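Local coordinates for protein chitin binding domain (Burkholderia pseudomallei, PDB 3UAM) that probably binds chitin and, as a member of the AA10 family of lytic polysaccharide monooxygenases, may cleave polysaccharide chains oxidatively, at residues A[122-134]-A[169-183]. Numbering follows the deposited sequence.
Sequences MPHKTRRWTYWIT and ADKELIPQGETIHEF
Trp129 presents one ring face to His181 and Thr179. The His181 edge meets this face in an edge-to-face pair, with planes at 74° and His181 CE1 3.4 Å from Trp129 CG. Thr179 CG2 makes a CH-pi contact with the six-membered ring. Thr126 CG2 lies on the opposite face, and Pro175 CG sits at the edge, 4.0 Å from Trp129 CZ2. The Tyr131 ring has Phe183 CE2 over the centre of one face and His181 ND1 at its edge. Tyr131 OH and His181 ND1 share a hydrogen bond of 2.7 Å, near the imidazole plane. His181 thus meets both partners with adjacent atoms of its edge, ND1 and CE1, which probably holds the ring in its rotation. With CG anti to the carbonyl carbon (chi1 -69°), the imidazole reaches between Trp129 and Tyr131.

Further along, the C-terminal end of helix 169-173 meets the loop 123-125. Thr126 N donates to Leu173 O at 2.8 Å. Thr126 OG1 bonds His124 O and also Trp198. Pro123 CG packs on Ile174 CG2 at 3.9 Å. The extended Lys125 chain runs past Ile174 CG1 toward Asp170. Lys125 NZ is 4.2 Å from Asp170 OD1, too far for a salt bridge; a water links the two, and Lys125 NZ also bonds Tyr164 O.

Strands 128-133 and 179-183 belong to different sheets, with axes 10.4 Å apart at 39°. Their facing aromatic side chains form a buried cluster between the sheets. This is the interior of a beta-sandwich, consistent with the immunoglobulin-like core of AA10 enzymes.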
loop_
_atom_site.group_PDB
_atom_site.type_symbol
_atom_site.label_atom_id
_atom_site.label_comp_id
_atom_site.label_asym_id
_atom_site.label_seq_id
_atom_site.Cartn_x
_atom_site.Cartn_y
_atom_site.Cartn_z
ATOM N N MET A 122 -8.071 -13.288 7.632
ATOM C CA MET A 122 -7.556 -13.221 9.002
ATOM C C MET A 122 -6.898 -11.865 9.247
ATOM O O MET A 122 -5.692 -11.800 9.488
ATOM C CB MET A 122 -6.541 -14.349 9.288
ATOM C CG MET A 122 -6.929 -15.749 8.851
ATOM S SD MET A 122 -8.270 -16.480 9.804
ATOM C CE MET A 122 -8.919 -17.778 8.738
ATOM N N PRO A 123 -7.689 -10.777 9.164
ATOM C CA PRO A 123 -7.121 -9.439 9.201
ATOM C C PRO A 123 -6.382 -9.129 10.478
ATOM O O PRO A 123 -6.726 -9.609 11.541
ATOM C CB PRO A 123 -8.350 -8.507 9.032
ATOM C CG PRO A 123 -9.541 -9.364 9.332
ATOM C CD PRO A 123 -9.145 -10.753 8.928
ATOM N N HIS A 124 -5.329 -8.351 10.340
ATOM C CA HIS A 124 -4.509 -7.909 11.472
ATOM C C HIS A 124 -5.133 -6.774 12.237
ATOM O O HIS A 124 -5.952 -6.006 11.699
ATOM C CB HIS A 124 -3.178 -7.400 10.927
ATOM C CG HIS A 124 -2.172 -8.477 10.658
ATOM N ND1 HIS A 124 -1.621 -9.194 11.644
ATOM C CD2 HIS A 124 -1.620 -8.938 9.465
ATOM C CE1 HIS A 124 -0.733 -10.072 11.118
ATOM N NE2 HIS A 124 -0.726 -9.903 9.779
ATOM N N LYS A 125 -4.731 -6.628 13.497
ATOM C CA LYS A 125 -4.935 -5.356 14.220
ATOM C C LYS A 125 -4.271 -4.209 13.458
ATOM O O LYS A 125 -3.102 -4.268 13.170
ATOM C CB LYS A 125 -4.341 -5.435 15.617
ATOM C CG LYS A 125 -5.086 -6.367 16.546
ATOM C CD LYS A 125 -4.447 -6.424 17.921
ATOM C CE LYS A 125 -5.230 -7.342 18.854
ATOM N NZ LYS A 125 -4.671 -7.383 20.239
ATOM N N THR A 126 -5.025 -3.172 13.137
ATOM C CA THR A 126 -4.575 -2.129 12.206
ATOM C C THR A 126 -4.354 -0.771 12.877
ATOM O O THR A 126 -5.242 -0.275 13.549
ATOM C CB THR A 126 -5.621 -1.929 11.121
ATOM O OG1 THR A 126 -5.835 -3.166 10.439
ATOM C CG2 THR A 126 -5.190 -0.832 10.126
ATOM N N ARG A 127 -3.192 -0.159 12.666
ATOM C CA ARG A 127 -2.977 1.208 13.140
ATOM C C ARG A 127 -3.511 2.232 12.156
ATOM O O ARG A 127 -4.164 3.173 12.552
ATOM C CB ARG A 127 -1.500 1.489 13.449
ATOM C CG ARG A 127 -1.254 2.869 14.041
ATOM C CD ARG A 127 -2.158 3.169 15.234
ATOM N NE ARG A 127 -2.030 2.169 16.284
ATOM C CZ ARG A 127 -2.912 1.967 17.264
ATOM N NH1 ARG A 127 -4.033 2.663 17.318
ATOM N NH2 ARG A 127 -2.700 1.010 18.165
ATOM N N ARG A 128 -3.231 2.041 10.874
ATOM C CA ARG A 128 -3.655 2.989 9.847
ATOM C C ARG A 128 -3.632 2.390 8.431
ATOM O O ARG A 128 -3.062 1.323 8.190
ATOM C CB ARG A 128 -2.787 4.252 9.898
ATOM C CG ARG A 128 -1.346 4.031 9.456
ATOM C CD ARG A 128 -0.469 5.290 9.439
ATOM N NE ARG A 128 -0.325 5.908 10.760
ATOM C CZ ARG A 128 0.374 5.383 11.766
ATOM N NH1 ARG A 128 0.982 4.205 11.632
ATOM N NH2 ARG A 128 0.453 6.027 12.923
ATOM N N TRP A 129 -4.292 3.103 7.517
ATOM C CA TRP A 129 -4.127 2.949 6.096
ATOM C C TRP A 129 -3.709 4.298 5.592
ATOM O O TRP A 129 -4.238 5.318 6.030
ATOM C CB TRP A 129 -5.442 2.613 5.425
ATOM C CG TRP A 129 -6.056 1.308 5.794
ATOM C CD1 TRP A 129 -6.024 0.113 5.079
ATOM C CD2 TRP A 129 -6.869 1.029 6.966
ATOM N NE1 TRP A 129 -6.758 -0.858 5.718
ATOM C CE2 TRP A 129 -7.288 -0.376 6.854
ATOM C CE3 TRP A 129 -7.308 1.781 8.045
ATOM C CZ2 TRP A 129 -8.090 -0.978 7.807
ATOM C CZ3 TRP A 129 -8.117 1.161 9.004
ATOM C CH2 TRP A 129 -8.492 -0.200 8.879
ATOM N N THR A 130 -2.762 4.311 4.668
ATOM C CA THR A 130 -2.204 5.534 4.131
ATOM C C THR A 130 -2.196 5.415 2.605
ATOM O O THR A 130 -1.983 4.308 2.070
ATOM C CB THR A 130 -0.757 5.746 4.601
ATOM O OG1 THR A 130 -0.724 5.919 6.029
ATOM C CG2 THR A 130 -0.228 7.016 3.987
ATOM N N TYR A 131 -2.468 6.530 1.930
ATOM C CA TYR A 131 -2.464 6.589 0.481
ATOM C C TYR A 131 -1.486 7.670 0.028
ATOM O O TYR A 131 -1.623 8.813 0.384
ATOM C CB TYR A 131 -3.863 6.836 -0.052
ATOM C CG TYR A 131 -4.820 5.745 0.375
ATOM C CD1 TYR A 131 -4.961 4.599 -0.395
ATOM C CD2 TYR A 131 -5.548 5.840 1.556
ATOM C CE1 TYR A 131 -5.812 3.584 -0.019
ATOM C CE2 TYR A 131 -6.414 4.827 1.931
ATOM C CZ TYR A 131 -6.533 3.690 1.136
ATOM O OH TYR A 131 -7.359 2.634 1.469
ATOM N N TRP A 132 -0.515 7.264 -0.772
ATOM C CA TRP A 132 0.555 8.119 -1.275
ATOM C C TRP A 132 0.433 8.262 -2.774
ATOM O O TRP A 132 0.066 7.302 -3.472
ATOM C CB TRP A 132 1.932 7.491 -0.957
ATOM C CG TRP A 132 2.156 7.145 0.500
ATOM C CD1 TRP A 132 1.890 5.937 1.147
ATOM C CD2 TRP A 132 2.699 8.031 1.549
ATOM N NE1 TRP A 132 2.248 6.021 2.490
ATOM C CE2 TRP A 132 2.721 7.254 2.782
ATOM C CE3 TRP A 132 3.147 9.338 1.574
ATOM C CZ2 TRP A 132 3.151 7.798 3.985
ATOM C CZ3 TRP A 132 3.582 9.874 2.788
ATOM C CH2 TRP A 132 3.605 9.108 3.964
ATOM N N ILE A 133 0.786 9.437 -3.289
ATOM C CA ILE A 133 0.587 9.754 -4.690
ATOM C C ILE A 133 1.909 10.303 -5.255
ATOM O O ILE A 133 2.636 11.068 -4.581
ATOM C CB ILE A 133 -0.565 10.770 -4.894
ATOM C CG1 ILE A 133 -0.876 10.969 -6.377
ATOM C CG2 ILE A 133 -0.220 12.114 -4.266
ATOM C CD1 ILE A 133 -1.538 9.808 -7.064
ATOM N N THR A 134 2.197 9.895 -6.489
ATOM C CA THR A 134 3.370 10.344 -7.201
ATOM C C THR A 134 3.252 11.833 -7.484
ATOM O O THR A 134 2.161 12.384 -7.642
ATOM C CB THR A 134 3.594 9.556 -8.514
ATOM O OG1 THR A 134 2.350 9.429 -9.237
ATOM C CG2 THR A 134 4.147 8.163 -8.235
ATOM N N ALA A 169 -9.427 -3.894 21.953
ATOM C CA ALA A 169 -8.594 -3.935 20.744
ATOM C C ALA A 169 -9.174 -4.695 19.524
ATOM O O ALA A 169 -9.059 -4.204 18.412
ATOM C CB ALA A 169 -7.195 -4.471 21.081
ATOM N N ASP A 170 -9.782 -5.869 19.711
ATOM C CA ASP A 170 -10.253 -6.641 18.535
ATOM C C ASP A 170 -11.303 -5.861 17.747
ATOM O O ASP A 170 -11.178 -5.708 16.544
ATOM C CB ASP A 170 -10.830 -8.016 18.904
ATOM C CG ASP A 170 -9.767 -8.997 19.346
ATOM O OD1 ASP A 170 -8.557 -8.625 19.368
ATOM O OD2 ASP A 170 -10.146 -10.136 19.694
ATOM N N LYS A 171 -12.299 -5.339 18.447
ATOM C CA LYS A 171 -13.350 -4.526 17.846
ATOM C C LYS A 171 -12.862 -3.178 17.294
ATOM O O LYS A 171 -13.343 -2.723 16.236
ATOM C CB LYS A 171 -14.465 -4.273 18.881
ATOM N N GLU A 172 -11.944 -2.517 18.012
ATOM C CA GLU A 172 -11.478 -1.191 17.611
ATOM C C GLU A 172 -10.386 -1.238 16.551
ATOM O O GLU A 172 -10.224 -0.283 15.818
ATOM C CB GLU A 172 -10.969 -0.384 18.820
ATOM C CG GLU A 172 -12.001 -0.158 19.915
ATOM C CD GLU A 172 -13.280 0.474 19.400
ATOM O OE1 GLU A 172 -14.374 -0.130 19.515
ATOM O OE2 GLU A 172 -13.197 1.579 18.850
ATOM N N LEU A 173 -9.615 -2.313 16.472
ATOM C CA LEU A 173 -8.485 -2.329 15.537
ATOM C C LEU A 173 -8.585 -3.335 14.398
ATOM O O LEU A 173 -7.856 -3.191 13.412
ATOM C CB LEU A 173 -7.147 -2.518 16.275
ATOM C CG LEU A 173 -6.844 -1.463 17.356
ATOM C CD1 LEU A 173 -5.528 -1.764 18.072
ATOM C CD2 LEU A 173 -6.833 -0.062 16.770
ATOM N N ILE A 174 -9.431 -4.357 14.510
ATOM C CA ILE A 174 -9.429 -5.403 13.465
ATOM C C ILE A 174 -10.616 -5.253 12.514
ATOM O O ILE A 174 -11.753 -5.333 12.958
ATOM C CB ILE A 174 -9.488 -6.833 14.032
ATOM C CG1 ILE A 174 -8.383 -7.069 15.086
ATOM C CG2 ILE A 174 -9.368 -7.851 12.879
ATOM C CD1 ILE A 174 -8.561 -8.394 15.825
ATOM N N PRO A 175 -10.357 -5.056 11.213
ATOM C CA PRO A 175 -11.447 -5.067 10.232
ATOM C C PRO A 175 -12.306 -6.321 10.357
ATOM O O PRO A 175 -11.772 -7.412 10.570
ATOM C CB PRO A 175 -10.720 -5.071 8.885
ATOM C CG PRO A 175 -9.385 -4.467 9.164
ATOM C CD PRO A 175 -9.040 -4.872 10.573
ATOM N N GLN A 176 -13.618 -6.151 10.256
ATOM C CA GLN A 176 -14.570 -7.260 10.292
ATOM C C GLN A 176 -15.048 -7.603 8.866
ATOM O O GLN A 176 -15.853 -8.532 8.655
ATOM C CB GLN A 176 -15.767 -6.891 11.194
ATOM N N GLY A 177 -14.539 -6.870 7.887
ATOM C CA GLY A 177 -14.908 -7.074 6.495
ATOM C C GLY A 177 -14.041 -6.198 5.628
ATOM O O GLY A 177 -13.058 -5.627 6.104
ATOM N N GLU A 178 -14.390 -6.108 4.355
ATOM C CA GLU A 178 -13.725 -5.191 3.447
ATOM C C GLU A 178 -13.649 -3.789 4.056
ATOM O O GLU A 178 -14.622 -3.296 4.632
ATOM C CB GLU A 178 -14.483 -5.108 2.118
ATOM C CG GLU A 178 -14.261 -6.318 1.197
ATOM C CD GLU A 178 -15.076 -6.236 -0.082
ATOM O OE1 GLU A 178 -15.614 -5.128 -0.380
ATOM O OE2 GLU A 178 -15.204 -7.262 -0.779
ATOM N N THR A 179 -12.490 -3.160 3.913
ATOM C CA THR A 179 -12.326 -1.760 4.276
ATOM C C THR A 179 -12.562 -0.895 3.031
ATOM O O THR A 179 -11.884 -1.056 2.012
ATOM C CB THR A 179 -10.920 -1.476 4.806
ATOM O OG1 THR A 179 -10.615 -2.396 5.869
ATOM C CG2 THR A 179 -10.811 0.005 5.295
ATOM N N ILE A 180 -13.515 0.020 3.128
ATOM C CA ILE A 180 -13.877 0.900 2.035
ATOM C C ILE A 180 -13.535 2.358 2.366
ATOM O O ILE A 180 -14.084 2.944 3.303
ATOM C CB ILE A 180 -15.362 0.766 1.735
ATOM C CG1 ILE A 180 -15.667 -0.707 1.441
ATOM C CG2 ILE A 180 -15.760 1.632 0.547
ATOM C CD1 ILE A 180 -16.984 -1.134 2.013
ATOM N N HIS A 181 -12.625 2.931 1.587
ATOM C CA HIS A 181 -12.192 4.317 1.754
ATOM C C HIS A 181 -12.569 5.089 0.539
ATOM O O HIS A 181 -12.602 4.524 -0.552
ATOM C CB HIS A 181 -10.691 4.369 1.957
ATOM C CG HIS A 181 -10.243 3.782 3.283
ATOM N ND1 HIS A 181 -9.123 3.050 3.415
ATOM C CD2 HIS A 181 -10.814 3.859 4.556
ATOM C CE1 HIS A 181 -8.972 2.692 4.709
ATOM N NE2 HIS A 181 -10.013 3.173 5.402
ATOM N N GLU A 182 -12.844 6.375 0.702
ATOM C CA GLU A 182 -13.185 7.236 -0.436
ATOM C C GLU A 182 -12.531 8.593 -0.281
ATOM O O GLU A 182 -12.596 9.203 0.784
ATOM C CB GLU A 182 -14.711 7.415 -0.578
ATOM C CG GLU A 182 -15.131 8.210 -1.825
ATOM C CD GLU A 182 -16.597 8.010 -2.200
ATOM O OE1 GLU A 182 -17.442 8.071 -1.286
ATOM O OE2 GLU A 182 -16.906 7.764 -3.407
ATOM N N PHE A 183 -11.918 9.071 -1.351
ATOM C CA PHE A 183 -11.337 10.408 -1.367
ATOM C C PHE A 183 -11.258 10.943 -2.793
ATOM O O PHE A 183 -11.506 10.212 -3.749
ATOM C CB PHE A 183 -9.948 10.391 -0.719
ATOM C CG PHE A 183 -9.072 9.250 -1.157
ATOM C CD1 PHE A 183 -8.340 9.329 -2.318
ATOM C CD2 PHE A 183 -8.936 8.113 -0.359
ATOM C CE1 PHE A 183 -7.508 8.288 -2.701
ATOM C CE2 PHE A 183 -8.113 7.058 -0.744
ATOM C CZ PHE A 183 -7.398 7.148 -1.917
HETATM O O HOH W 1 -6.729 -8.678 21.425
#